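Local atomic coordinates of dehydrogenase (Thermotoga maritima, PDB entry 3EZY), a protein that catalyses the NAD(+)-dependent oxidation of myo-inositol to scyllo-inosose, and thus probably serves in myo-inositol degradation. Residues T15-N20 and F92-L97; I24-L29 and N295-E300; L80-A85 and V104-E109; K131-A136 and Q239-F244. All coordinates share one frame; numbering follows the deposited sequence.

How the interactions relate
Interactions 1 and 3 lie wholly within the Rossmann domain, interaction 2 ties its strand 27-33 to the later helix 277-298, and interaction 4 belongs to the C-terminal domain. Interactions 1 and 4 are buried but chemically unlike: a directed histidine-carboxylate bond with a phenylalanine beside it, against purely aliphatic packing of a helix on a sheet. Interaction 3, partly buried, joins the two helices that precede and follow strand 90-94 in the chain, the strand that also carries interaction 1. Interaction 2 lies at the surface, where a lysine reaches a backbone carbonyl; it touches interaction 1, A18 against L29. Interaction 4 stands apart, its centre about 24 Å from that of interaction 1.

Interaction 1: T15-N20 and F92-L97; sequences TIHAEN and FCEKPL
An edge N-H of H17 meets a carboxylate oxygen of E94 inside the Rossmann domain, joining the helix that follows the first strand, with its probable GxGxxG turn, to the C-terminal end of strand 90-94. Their side chains come from opposite directions, and H17 NE2 donates to E94 OE1 over 2.9 Å in a nearly straight bond (177° at the hydrogen). The oxygen lies practically in the imidazole plane, where the N-H points. On the carboxylate side the fit is less exact: the donor comes on the anti side of OE1, somewhat out of the carboxylate plane, and ring and carboxylate planes are 29° apart. A histidine suits this buried place because one flat ring can present an N-H at its edge while filling space with its carbons. With CG anti to its carbonyl carbon (chi1 -72°), the ring leaves helix 12-20 toward the strand. F92, which also faces the helix, brings CE2 to 3.7 Å from H17 NE2; the two rings meet obliquely. Y285 of helix 277-298 also meets the imidazole, and F119 the phenyl ring. A leucine in place of H17 would probably leave E94 OE1 without this donor and its carboxylate freer to turn. Beyond E94 run K95 and the cis-bonded P96, together the Glu-Lys-Pro sequence familiar in the Gfo/Idh/MocA family; K95 also forms a salt bridge with D172. The E94 chain, bent at CB-CG, sends its second oxygen back to the main chain, where the amide of the next residue, K95 N, makes a weak bond to E94 OE2 at 3.3 Å.

Interaction 2: I24-L29 and N295-E300; sequences IDDAIL and NVKSGE
K297 approaches D26 on a chain that is straight for most of its length: CG stands anti to the carbonyl carbon, the next two torsions are extended, and a bend at the last one (chi4 -82°) turns NZ to the backbone carbonyl of D26. That oxygen sits in a turn where D26 adopts left-handed helical backbone angles. The modelled bond from K297 NZ to D26 O, 2.5 Å, is very short, and the oxygen is crowded by the lysine in the model, so its exact geometry is doubtful. The carboxylate of D26 does not complete a salt bridge, since OD2 stays 4.2 Å from K297 NZ; its charge may still favour the ammonium nearby. A long flexible lysine suits this exposed place because it can span the gap between helix and turn. Just beyond it, G299 is where the backbone leaves helical angles, in a Schellman motif whose positive phi is easy for a residue lacking CB; E300 N returns to N295 O at 2.9 Å. A side-chain bond ties the same turn, N295 ND2 reaching E300 OE1 at 2.8 Å with the oxygen nearly in the amide plane, and K294 forms a salt bridge to that oxygen. On the buried side of this surface link, I24 packs on L286, L289 and I293 of helix 277-298, A27 rests on I293, and D26 and then I28 of strand 27-33 bond through their backbones to strand 3-8, so helix 277-298 packs beside the turn that leads into strand 27-33.

Interaction 3: L80-A85 and V104-E109; sequences LVIACA and VDRMIE
V81 and M107 supply the deeper, apolar part of this helix pair. Their side chains cross at about a right angle, and the methyl of methionine, M107 CE, lies 3.9 Å from V81 CG2 and as near to its CB. The thioether bends at its last torsion (chi3 79°), which places the methyl beside the valine; an unbranched, flexible chain can lay its methyl against a compact beta-branched one. I82 adds a second apolar touch nearer the surface, its CG1 passing 4.2 Å from M107 CA, so isoleucine packs against the helix backbone as well as against a side chain.

The remaining contact is of an aliphatic group with a charged one. I82 CD1 sits over one face of the R106 guanidinium, offset toward its rim, and 4.1 Å from R106 CB. Arginine suits this edge because its flat head can cover a methyl while its N-H groups remain available in the plane; here NH2 forms a salt bridge with E110. R106 has two deposited conformers and touches a crystal neighbour, so this detail is less certain.

The axes of the two short helical segments approach to 9.1 Å and run nearly parallel, 17° apart, as in successive beta-alpha-beta crossovers around strand 90-94. V81 also packs on C93 of that strand and M107 on L97 after it, while L80 leans on helix 56-61 and V104 on helix 306-325.

Interaction 4: K131-A136 and Q239-F244; sequences KKLKEA and QRIEVF
L133 carries this contact from the helix side, its forked end pressed on I241 and V243 of strand 238-245. One methyl, CD2, lies 4.0 Å from V243 CG2 and 4.1 Å from I241 CG2, bridging the two branched residues. The other, CD1, rests on the strand backbone, 3.7 Å from I241 O. With CG anti to the backbone N (chi1 -176°), the leucine reaches out from the helix, and both strand residues direct their CB atoms toward it. Leucine suits the helix because its fork can touch two neighbours at once, and beta-branched I241 and V243 suit a strand, whose extended backbone accommodates their bulk. With an alanine at L133 both methyls are gone, which is likely to open a gap over I241 and V243.

In the next shell, I184 of helix 174-185 touches both L133 and V243, M180 packs on I241, and I250 of the adjoining strand 248-252 also meets L133. The helix turn itself is braced on its polar side, where K131 NZ and E135 OE2, one turn apart, form a salt bridge at 2.7 Å. E242, between the two aliphatic residues, points away from the helix; its carboxylate forms salt bridges with R153 and R240 of a second subunit. At this strand, then, I241 and V243 face the covering helices while E242 on the other side serves assembly, in keeping with the open-faced alpha/beta sheet typical of the C-terminal domain of Gfo/Idh/MocA oxidoreductases.

Interaction 1: T15-N20 and F92-L97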
loop_
_atom_site.group_PDB
_atom_site.type_symbol
_atom_site.label_atom_id
_atom_site.label_comp_id
_atom_site.label_asym_id
_atom_site.label_seq_id
_atom_site.Cartn_x
_atom_site.Cartn_y
_atom_site.Cartn_z
ATOM N N THR A 15 -19.367 24.257 -18.598
ATOM C CA THR A 15 -18.707 23.690 -19.777
ATOM C C THR A 15 -18.554 22.169 -19.709
ATOM O O THR A 15 -18.850 21.463 -20.674
ATOM C CB THR A 15 -17.337 24.360 -20.011
ATOM O OG1 THR A 15 -17.545 25.769 -20.209
ATOM C CG2 THR A 15 -16.634 23.735 -21.234
ATOM N N ILE A 16 -18.099 21.653 -18.569
ATOM C CA ILE A 16 -18.066 20.224 -18.328
ATOM C C ILE A 16 -19.412 19.560 -18.585
ATOM O O ILE A 16 -19.488 18.539 -19.289
ATOM C CB ILE A 16 -17.540 19.916 -16.905
ATOM C CG1 ILE A 16 -16.047 20.267 -16.850
ATOM C CG2 ILE A 16 -17.774 18.415 -16.530
ATOM C CD1 ILE A 16 -15.445 20.304 -15.411
ATOM N N HIS A 17 -20.484 20.094 -18.004
ATOM C CA HIS A 17 -21.834 19.475 -18.198
ATOM C C HIS A 17 -22.224 19.465 -19.699
ATOM O O HIS A 17 -22.700 18.443 -20.238
ATOM C CB HIS A 17 -22.896 20.235 -17.380
ATOM C CG HIS A 17 -22.796 20.017 -15.904
ATOM N ND1 HIS A 17 -22.773 18.759 -15.336
ATOM C CD2 HIS A 17 -22.781 20.901 -14.869
ATOM C CE1 HIS A 17 -22.734 18.878 -14.017
ATOM N NE2 HIS A 17 -22.743 20.169 -13.711
ATOM N N ALA A 18 -22.008 20.600 -20.370
ATOM C CA ALA A 18 -22.390 20.757 -21.786
ATOM C C ALA A 18 -21.644 19.741 -22.662
ATOM O O ALA A 18 -22.232 19.153 -23.564
ATOM C CB ALA A 18 -22.061 22.170 -22.272
ATOM N N GLU A 19 -20.346 19.565 -22.400
ATOM C CA GLU A 19 -19.527 18.576 -23.117
ATOM C C GLU A 19 -19.939 17.146 -22.787
ATOM O O GLU A 19 -20.001 16.312 -23.696
ATOM C CB GLU A 19 -18.027 18.835 -22.890
ATOM C CG GLU A 19 -17.547 20.076 -23.715
ATOM C CD GLU A 19 -16.178 20.606 -23.313
ATOM O OE1 GLU A 19 -15.514 19.987 -22.442
ATOM O OE2 GLU A 19 -15.776 21.672 -23.865
ATOM N N ASN A 20 -20.278 16.867 -21.525
ATOM C CA ASN A 20 -20.722 15.525 -21.103
ATOM C C ASN A 20 -22.022 15.087 -21.766
ATOM O O ASN A 20 -22.290 13.899 -21.898
ATOM C CB ASN A 20 -20.867 15.414 -19.568
ATOM C CG ASN A 20 -19.508 15.221 -18.849
ATOM O OD1 ASN A 20 -18.504 14.955 -19.482
ATOM N ND2 ASN A 20 -19.498 15.349 -17.530
ATOM N N PHE A 92 -31.760 21.590 -12.553
ATOM C CA PHE A 92 -30.564 21.190 -11.796
ATOM C C PHE A 92 -29.823 22.476 -11.497
ATOM O O PHE A 92 -29.658 23.323 -12.400
ATOM C CB PHE A 92 -29.716 20.227 -12.646
ATOM C CG PHE A 92 -28.303 19.985 -12.131
ATOM C CD1 PHE A 92 -27.994 18.826 -11.417
ATOM C CD2 PHE A 92 -27.285 20.911 -12.377
ATOM C CE1 PHE A 92 -26.663 18.605 -10.923
ATOM C CE2 PHE A 92 -25.972 20.695 -11.927
ATOM C CZ PHE A 92 -25.663 19.538 -11.183
ATOM N N CYS A 93 -29.416 22.671 -10.236
ATOM C CA CYS A 93 -28.674 23.865 -9.849
ATOM C C CYS A 93 -27.312 23.499 -9.250
ATOM O O CYS A 93 -27.231 22.767 -8.246
ATOM C CB CYS A 93 -29.478 24.698 -8.821
ATOM S SG CYS A 93 -28.804 26.333 -8.477
ATOM N N GLU A 94 -26.254 24.064 -9.819
ATOM C CA GLU A 94 -24.920 23.863 -9.281
ATOM C C GLU A 94 -24.858 24.338 -7.826
ATOM O O GLU A 94 -25.639 25.231 -7.401
ATOM C CB GLU A 94 -23.860 24.619 -10.129
ATOM C CG GLU A 94 -23.133 23.714 -11.150
ATOM C CD GLU A 94 -22.588 22.437 -10.481
ATOM O OE1 GLU A 94 -22.767 21.323 -11.020
ATOM O OE2 GLU A 94 -21.983 22.551 -9.393
ATOM N N LYS A 95 -23.946 23.737 -7.066
ATOM C CA LYS A 95 -23.589 24.183 -5.745
ATOM C C LYS A 95 -23.064 25.609 -5.817
ATOM O O LYS A 95 -22.351 25.956 -6.770
ATOM C CB LYS A 95 -22.464 23.263 -5.183
ATOM C CG LYS A 95 -21.591 23.919 -4.065
ATOM C CD LYS A 95 -20.429 24.780 -4.584
ATOM C CE LYS A 95 -19.451 25.119 -3.480
ATOM N NZ LYS A 95 -18.659 26.365 -3.752
ATOM N N PRO A 96 -23.405 26.456 -4.809
ATOM C CA PRO A 96 -24.433 26.230 -3.812
ATOM C C PRO A 96 -25.732 26.804 -4.365
ATOM O O PRO A 96 -25.692 27.710 -5.205
ATOM C CB PRO A 96 -23.974 27.102 -2.657
ATOM C CG PRO A 96 -23.430 28.281 -3.345
ATOM C CD PRO A 96 -22.668 27.698 -4.548
ATOM N N LEU A 97 -26.861 26.272 -3.913
ATOM C CA LEU A 97 -28.170 26.787 -4.306
ATOM C C LEU A 97 -28.204 28.295 -4.161
ATOM O O LEU A 97 -28.468 29.017 -5.113
ATOM C CB LEU A 97 -29.237 26.181 -3.405
ATOM C CG LEU A 97 -29.685 24.769 -3.737
ATOM C CD1 LEU A 97 -30.923 24.458 -2.880
ATOM C CD2 LEU A 97 -30.001 24.666 -5.222
#

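Interaction 2: I24-L29 and N295-E300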
loop_
_atom_site.group_PDB
_atom_site.type_symbol
_atom_site.label_atom_id
_atom_site.label_comp_id
_atom_site.label_asym_id
_atom_site.label_seq_id
_atom_site.Cartn_x
_atom_site.Cartn_y
_atom_site.Cartn_z
ATOM N N ILE A 24 -23.864 11.141 -23.002
ATOM C CA ILE A 24 -25.037 10.676 -22.342
ATOM C C ILE A 24 -26.067 10.463 -23.395
ATOM O O ILE A 24 -26.204 11.252 -24.329
ATOM C CB ILE A 24 -25.568 11.682 -21.337
ATOM C CG1 ILE A 24 -24.463 12.069 -20.351
ATOM C CG2 ILE A 24 -26.757 11.081 -20.619
ATOM C CD1 ILE A 24 -24.915 12.963 -19.240
ATOM N N ASP A 25 -26.801 9.380 -23.281
ATOM C CA ASP A 25 -27.815 9.260 -24.274
ATOM C C ASP A 25 -29.263 9.376 -23.913
ATOM O O ASP A 25 -29.667 9.284 -22.740
ATOM C CB ASP A 25 -27.511 8.196 -25.319
ATOM C CG ASP A 25 -26.753 8.786 -26.492
ATOM O OD1 ASP A 25 -27.199 8.585 -27.649
ATOM O OD2 ASP A 25 -25.739 9.504 -26.239
ATOM N N ASP A 26 -30.008 9.670 -24.963
ATOM C CA ASP A 26 -31.330 10.221 -24.840
ATOM C C ASP A 26 -31.354 11.443 -23.924
ATOM O O ASP A 26 -32.311 11.675 -23.183
ATOM C CB ASP A 26 -32.327 9.135 -24.483
ATOM C CG ASP A 26 -32.643 8.255 -25.680
ATOM O OD1 ASP A 26 -31.723 7.521 -26.135
ATOM O OD2 ASP A 26 -33.797 8.323 -26.189
ATOM N N ALA A 27 -30.274 12.223 -23.993
ATOM C CA ALA A 27 -30.310 13.610 -23.581
ATOM C C ALA A 27 -29.492 14.395 -24.613
ATOM O O ALA A 27 -28.410 13.965 -24.992
ATOM C CB ALA A 27 -29.723 13.761 -22.192
ATOM N N ILE A 28 -29.997 15.511 -25.115
ATOM C CA ILE A 28 -29.115 16.324 -25.951
ATOM C C ILE A 28 -28.968 17.743 -25.478
ATOM O O ILE A 28 -29.879 18.323 -24.897
ATOM C CB ILE A 28 -29.472 16.389 -27.468
ATOM C CG1 ILE A 28 -30.788 17.139 -27.716
ATOM C CG2 ILE A 28 -29.397 15.006 -28.155
ATOM C CD1 ILE A 28 -30.742 17.929 -28.989
ATOM N N LEU A 29 -27.809 18.292 -25.783
ATOM C CA LEU A 29 -27.544 19.703 -25.560
ATOM C C LEU A 29 -28.247 20.507 -26.654
ATOM O O LEU A 29 -27.783 20.536 -27.782
ATOM C CB LEU A 29 -26.052 19.973 -25.647
ATOM C CG LEU A 29 -25.631 21.429 -25.401
ATOM C CD1 LEU A 29 -26.039 21.917 -23.996
ATOM C CD2 LEU A 29 -24.150 21.492 -25.552
ATOM N N ASN A 295 -33.722 10.743 -13.390
ATOM C CA ASN A 295 -34.820 11.129 -12.497
ATOM C C ASN A 295 -35.904 11.831 -13.325
ATOM O O ASN A 295 -37.096 11.586 -13.154
ATOM C CB ASN A 295 -34.394 12.114 -11.401
ATOM C CG ASN A 295 -33.303 11.579 -10.496
ATOM O OD1 ASN A 295 -32.516 12.369 -9.985
ATOM N ND2 ASN A 295 -33.271 10.263 -10.262
ATOM N N VAL A 296 -35.475 12.758 -14.176
ATOM C CA VAL A 296 -36.389 13.472 -15.069
ATOM C C VAL A 296 -37.187 12.542 -15.985
ATOM O O VAL A 296 -38.406 12.585 -16.011
ATOM C CB VAL A 296 -35.656 14.510 -15.926
ATOM C CG1 VAL A 296 -36.601 15.046 -17.031
ATOM C CG2 VAL A 296 -35.153 15.630 -15.045
ATOM N N LYS A 297 -36.496 11.698 -16.728
ATOM C CA LYS A 297 -37.160 10.780 -17.630
ATOM C C LYS A 297 -38.121 9.846 -16.921
ATOM O O LYS A 297 -39.149 9.449 -17.491
ATOM C CB LYS A 297 -36.143 9.924 -18.375
ATOM C CG LYS A 297 -35.376 10.621 -19.451
ATOM C CD LYS A 297 -34.411 9.608 -20.028
ATOM C CE LYS A 297 -33.496 10.187 -21.091
ATOM N NZ LYS A 297 -34.160 10.237 -22.428
ATOM N N SER A 298 -37.775 9.465 -15.697
ATOM C CA SER A 298 -38.509 8.417 -15.005
ATOM C C SER A 298 -39.509 8.989 -14.013
ATOM O O SER A 298 -40.231 8.238 -13.355
ATOM C CB SER A 298 -37.526 7.467 -14.312
ATOM O OG SER A 298 -36.533 7.012 -15.244
ATOM N N GLY A 299 -39.563 10.315 -13.905
ATOM C CA GLY A 299 -40.455 10.975 -12.942
ATOM C C GLY A 299 -40.117 10.720 -11.474
ATOM O O GLY A 299 -40.996 10.698 -10.619
ATOM N N GLU A 300 -38.848 10.499 -11.157
ATOM C CA GLU A 300 -38.493 10.200 -9.788
ATOM C C GLU A 300 -38.186 11.497 -9.079
ATOM O O GLU A 300 -37.829 12.471 -9.711
ATOM C CB GLU A 300 -37.231 9.330 -9.758
ATOM C CG GLU A 300 -37.306 8.103 -10.636
ATOM C CD GLU A 300 -35.941 7.432 -10.889
ATOM O OE1 GLU A 300 -34.910 8.143 -11.061
ATOM O OE2 GLU A 300 -35.919 6.177 -10.968
#

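Interaction 3: L80-A85 and V104-E109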
loop_
_atom_site.group_PDB
_atom_site.type_symbol
_atom_site.label_atom_id
_atom_site.label_comp_id
_atom_site.label_asym_id
_atom_site.label_seq_id
_atom_site.Cartn_x
_atom_site.Cartn_y
_atom_site.Cartn_z
ATOM N N LEU A 80 -33.064 32.425 -11.441
ATOM C CA LEU A 80 -33.169 31.477 -12.516
ATOM C C LEU A 80 -33.939 30.248 -12.138
ATOM O O LEU A 80 -34.735 29.763 -12.937
ATOM C CB LEU A 80 -31.787 31.081 -13.053
ATOM C CG LEU A 80 -31.073 32.300 -13.671
ATOM C CD1 LEU A 80 -29.629 31.971 -14.039
ATOM C CD2 LEU A 80 -31.917 32.776 -14.898
ATOM N N VAL A 81 -33.700 29.703 -10.945
ATOM C CA VAL A 81 -34.420 28.474 -10.566
ATOM C C VAL A 81 -35.934 28.778 -10.385
ATOM O O VAL A 81 -36.792 27.968 -10.735
ATOM C CB VAL A 81 -33.832 27.862 -9.277
ATOM C CG1 VAL A 81 -34.851 26.843 -8.648
ATOM C CG2 VAL A 81 -32.487 27.178 -9.572
ATOM N N ILE A 82 -36.259 29.929 -9.811
ATOM C CA ILE A 82 -37.701 30.262 -9.669
ATOM C C ILE A 82 -38.374 30.477 -11.038
ATOM O O ILE A 82 -39.506 30.042 -11.272
ATOM C CB ILE A 82 -37.920 31.470 -8.725
ATOM C CG1 ILE A 82 -37.474 31.098 -7.312
ATOM C CG2 ILE A 82 -39.427 31.928 -8.762
ATOM C CD1 ILE A 82 -37.395 32.246 -6.371
ATOM N N ALA A 83 -37.647 31.110 -11.946
ATOM C CA ALA A 83 -38.036 31.239 -13.340
ATOM C C ALA A 83 -38.237 29.874 -14.029
ATOM O O ALA A 83 -39.202 29.687 -14.789
ATOM C CB ALA A 83 -36.962 32.081 -14.104
ATOM N N CYS A 84 -37.367 28.888 -13.788
ATOM C CA CYS A 84 -37.679 27.543 -14.313
ATOM C C CYS A 84 -39.005 27.013 -13.743
ATOM O O CYS A 84 -39.765 26.348 -14.450
ATOM C CB CYS A 84 -36.571 26.513 -14.011
ATOM S SG CYS A 84 -34.982 26.881 -14.754
ATOM N N ALA A 85 -39.263 27.210 -12.457
ATOM C CA ALA A 85 -40.508 26.650 -11.899
ATOM C C ALA A 85 -41.743 27.311 -12.572
ATOM O O ALA A 85 -42.686 26.633 -12.971
ATOM C CB ALA A 85 -40.563 26.825 -10.380
ATOM N N VAL A 104 -33.269 30.094 -0.557
ATOM C CA VAL A 104 -33.374 28.648 -0.699
ATOM C C VAL A 104 -34.790 28.189 -0.381
ATOM O O VAL A 104 -35.309 27.286 -1.029
ATOM C CB VAL A 104 -32.346 27.907 0.227
ATOM C CG1 VAL A 104 -32.578 26.416 0.185
ATOM C CG2 VAL A 104 -30.929 28.259 -0.219
ATOM N N ASP A 105 -35.422 28.788 0.634
ATOM C CA ASP A 105 -36.815 28.390 0.978
ATOM C C ASP A 105 -37.751 28.724 -0.186
ATOM O O ASP A 105 -38.620 27.948 -0.555
ATOM C CB ASP A 105 -37.290 29.040 2.307
ATOM C CG ASP A 105 -36.715 28.328 3.562
ATOM O OD1 ASP A 105 -36.503 27.080 3.519
ATOM O OD2 ASP A 105 -36.455 29.015 4.593
ATOM N N ARG A 106 -37.551 29.870 -0.806
ATOM C CA ARG A 106 -38.377 30.240 -1.963
ATOM C C ARG A 106 -38.188 29.323 -3.167
ATOM O O ARG A 106 -39.161 28.928 -3.836
ATOM C CB ARG A 106 -38.122 31.681 -2.380
ATOM C CG ARG A 106 -39.215 32.643 -1.942
ATOM C CD ARG A 106 -39.519 33.647 -3.044
ATOM N NE ARG A 106 -40.614 33.205 -3.906
ATOM C CZ ARG A 106 -40.982 33.850 -5.009
ATOM N NH1 ARG A 106 -40.337 34.954 -5.366
ATOM N NH2 ARG A 106 -41.990 33.399 -5.752
ATOM N N MET A 107 -36.927 28.977 -3.453
ATOM C CA MET A 107 -36.577 28.047 -4.551
ATOM C C MET A 107 -37.298 26.699 -4.377
ATOM O O MET A 107 -37.941 26.168 -5.293
ATOM C CB MET A 107 -35.032 27.867 -4.576
ATOM C CG MET A 107 -34.225 29.144 -4.967
ATOM S SD MET A 107 -32.428 29.174 -4.545
ATOM C CE MET A 107 -31.849 28.153 -5.891
ATOM N N ILE A 108 -37.189 26.124 -3.187
ATOM C CA ILE A 108 -37.887 24.893 -2.854
ATOM C C ILE A 108 -39.419 25.037 -2.938
ATOM O O ILE A 108 -40.081 24.219 -3.555
ATOM C CB ILE A 108 -37.495 24.438 -1.435
ATOM C CG1 ILE A 108 -36.026 23.968 -1.390
ATOM C CG2 ILE A 108 -38.456 23.375 -0.920
ATOM C CD1 ILE A 108 -35.449 23.870 0.041
ATOM N N GLU A 109 -39.986 26.087 -2.336
ATOM C CA GLU A 109 -41.444 26.359 -2.473
ATOM C C GLU A 109 -41.973 26.425 -3.915
ATOM O O GLU A 109 -42.951 25.783 -4.268
ATOM C CB GLU A 109 -41.764 27.707 -1.844
ATOM C CG GLU A 109 -43.055 27.744 -1.050
ATOM C CD GLU A 109 -42.777 27.829 0.469
ATOM O OE1 GLU A 109 -41.643 28.260 0.823
ATOM O OE2 GLU A 109 -43.687 27.481 1.288
#

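Interaction 4: K131-A136 and Q239-F244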
loop_
_atom_site.group_PDB
_atom_site.type_symbol
_atom_site.label_atom_id
_atom_site.label_comp_id
_atom_site.label_asym_id
_atom_site.label_seq_id
_atom_site.Cartn_x
_atom_site.Cartn_y
_atom_site.Cartn_z
ATOM N N LYS A 131 -19.147 6.906 -3.137
ATOM C CA LYS A 131 -20.380 6.126 -3.316
ATOM C C LYS A 131 -20.271 4.669 -2.840
ATOM O O LYS A 131 -21.153 4.152 -2.175
ATOM C CB LYS A 131 -20.784 6.146 -4.799
ATOM C CG LYS A 131 -22.094 5.410 -5.127
ATOM C CD LYS A 131 -22.619 5.976 -6.468
ATOM C CE LYS A 131 -23.443 4.960 -7.267
ATOM N NZ LYS A 131 -24.406 4.234 -6.434
ATOM N N LYS A 132 -19.193 4.003 -3.220
ATOM C CA LYS A 132 -18.981 2.646 -2.792
ATOM C C LYS A 132 -18.867 2.582 -1.265
ATOM O O LYS A 132 -19.397 1.665 -0.619
ATOM C CB LYS A 132 -17.733 2.065 -3.488
ATOM C CG LYS A 132 -17.319 0.732 -2.907
ATOM C CD LYS A 132 -17.726 -0.510 -3.741
ATOM C CE LYS A 132 -18.969 -0.357 -4.558
ATOM N NZ LYS A 132 -19.347 -1.704 -5.129
ATOM N N LEU A 133 -18.209 3.577 -0.669
ATOM C CA LEU A 133 -18.078 3.615 0.784
ATOM C C LEU A 133 -19.453 3.852 1.434
ATOM O O LEU A 133 -19.814 3.185 2.407
ATOM C CB LEU A 133 -17.100 4.728 1.210
ATOM C CG LEU A 133 -16.817 4.796 2.722
ATOM C CD1 LEU A 133 -15.378 5.256 3.027
ATOM C CD2 LEU A 133 -17.820 5.702 3.431
ATOM N N LYS A 134 -20.221 4.797 0.901
ATOM C CA LYS A 134 -21.584 5.038 1.414
ATOM C C LYS A 134 -22.436 3.753 1.390
ATOM O O LYS A 134 -23.131 3.455 2.373
ATOM C CB LYS A 134 -22.273 6.167 0.630
ATOM C CG LYS A 134 -23.687 6.571 1.140
ATOM C CD LYS A 134 -24.732 5.764 0.379
ATOM C CE LYS A 134 -26.173 6.159 0.747
ATOM N NZ LYS A 134 -26.353 6.390 2.221
ATOM N N GLU A 135 -22.385 3.009 0.286
ATOM C CA GLU A 135 -23.124 1.733 0.162
ATOM C C GLU A 135 -22.655 0.704 1.165
ATOM O O GLU A 135 -23.474 0.081 1.862
ATOM C CB GLU A 135 -22.995 1.191 -1.258
ATOM C CG GLU A 135 -23.871 2.015 -2.211
ATOM C CD GLU A 135 -23.565 1.809 -3.677
ATOM O OE1 GLU A 135 -22.540 1.193 -4.025
ATOM O OE2 GLU A 135 -24.361 2.302 -4.498
ATOM N N ALA A 136 -21.336 0.530 1.284
ATOM C CA ALA A 136 -20.857 -0.360 2.328
ATOM C C ALA A 136 -21.344 0.031 3.734
ATOM O O ALA A 136 -21.755 -0.824 4.486
ATOM C CB ALA A 136 -19.357 -0.547 2.305
ATOM N N GLN A 239 -8.816 14.341 -0.609
ATOM C CA GLN A 239 -10.162 14.200 -0.176
ATOM C C GLN A 239 -10.389 12.761 0.299
ATOM O O GLN A 239 -10.578 11.849 -0.515
ATOM C CB GLN A 239 -11.093 14.534 -1.337
ATOM C CG GLN A 239 -10.978 16.000 -1.729
ATOM C CD GLN A 239 -11.737 16.342 -2.977
ATOM O OE1 GLN A 239 -12.110 15.474 -3.743
ATOM N NE2 GLN A 239 -12.005 17.608 -3.166
ATOM N N ARG A 240 -10.273 12.547 1.607
ATOM C CA ARG A 240 -10.413 11.213 2.137
ATOM C C ARG A 240 -11.625 11.128 3.001
ATOM O O ARG A 240 -12.016 12.096 3.614
ATOM C CB ARG A 240 -9.177 10.815 2.958
ATOM C CG ARG A 240 -7.953 10.476 2.077
ATOM C CD ARG A 240 -6.738 10.305 2.934
ATOM N NE ARG A 240 -6.180 11.610 3.262
ATOM C CZ ARG A 240 -5.659 11.950 4.439
ATOM N NH1 ARG A 240 -5.689 11.107 5.439
ATOM N NH2 ARG A 240 -5.137 13.165 4.636
ATOM N N ILE A 241 -12.215 9.938 3.084
ATOM C CA ILE A 241 -13.314 9.730 4.027
ATOM C C ILE A 241 -13.043 8.451 4.807
ATOM O O ILE A 241 -12.646 7.439 4.229
ATOM C CB ILE A 241 -14.680 9.566 3.296
ATOM C CG1 ILE A 241 -15.015 10.858 2.531
ATOM C CG2 ILE A 241 -15.761 9.176 4.346
ATOM C CD1 ILE A 241 -16.269 10.771 1.532
ATOM N N GLU A 242 -13.220 8.501 6.123
ATOM C CA GLU A 242 -13.183 7.287 6.908
ATOM C C GLU A 242 -14.412 7.215 7.821
ATOM O O GLU A 242 -14.856 8.230 8.398
ATOM C CB GLU A 242 -11.873 7.230 7.733
ATOM C CG GLU A 242 -11.874 6.141 8.740
ATOM C CD GLU A 242 -10.764 6.325 9.762
ATOM O OE1 GLU A 242 -9.747 6.978 9.411
ATOM O OE2 GLU A 242 -10.946 5.823 10.885
ATOM N N VAL A 243 -14.953 6.018 7.954
ATOM C CA VAL A 243 -15.999 5.745 8.959
ATOM C C VAL A 243 -15.564 4.601 9.887
ATOM O O VAL A 243 -15.244 3.483 9.437
ATOM C CB VAL A 243 -17.396 5.391 8.324
ATOM C CG1 VAL A 243 -18.509 5.229 9.447
ATOM C CG2 VAL A 243 -17.813 6.463 7.310
ATOM N N PHE A 244 -15.618 4.860 11.182
ATOM C CA PHE A 244 -15.286 3.838 12.140
ATOM C C PHE A 244 -16.557 3.477 12.903
ATOM O O PHE A 244 -17.292 4.361 13.329
ATOM C CB PHE A 244 -14.239 4.376 13.100
ATOM C CG PHE A 244 -14.094 3.567 14.356
ATOM C CD1 PHE A 244 -13.356 2.380 14.340
ATOM C CD2 PHE A 244 -14.630 4.016 15.559
ATOM C CE1 PHE A 244 -13.187 1.626 15.524
ATOM C CE2 PHE A 244 -14.484 3.251 16.739
ATOM C CZ PHE A 244 -13.769 2.066 16.707
#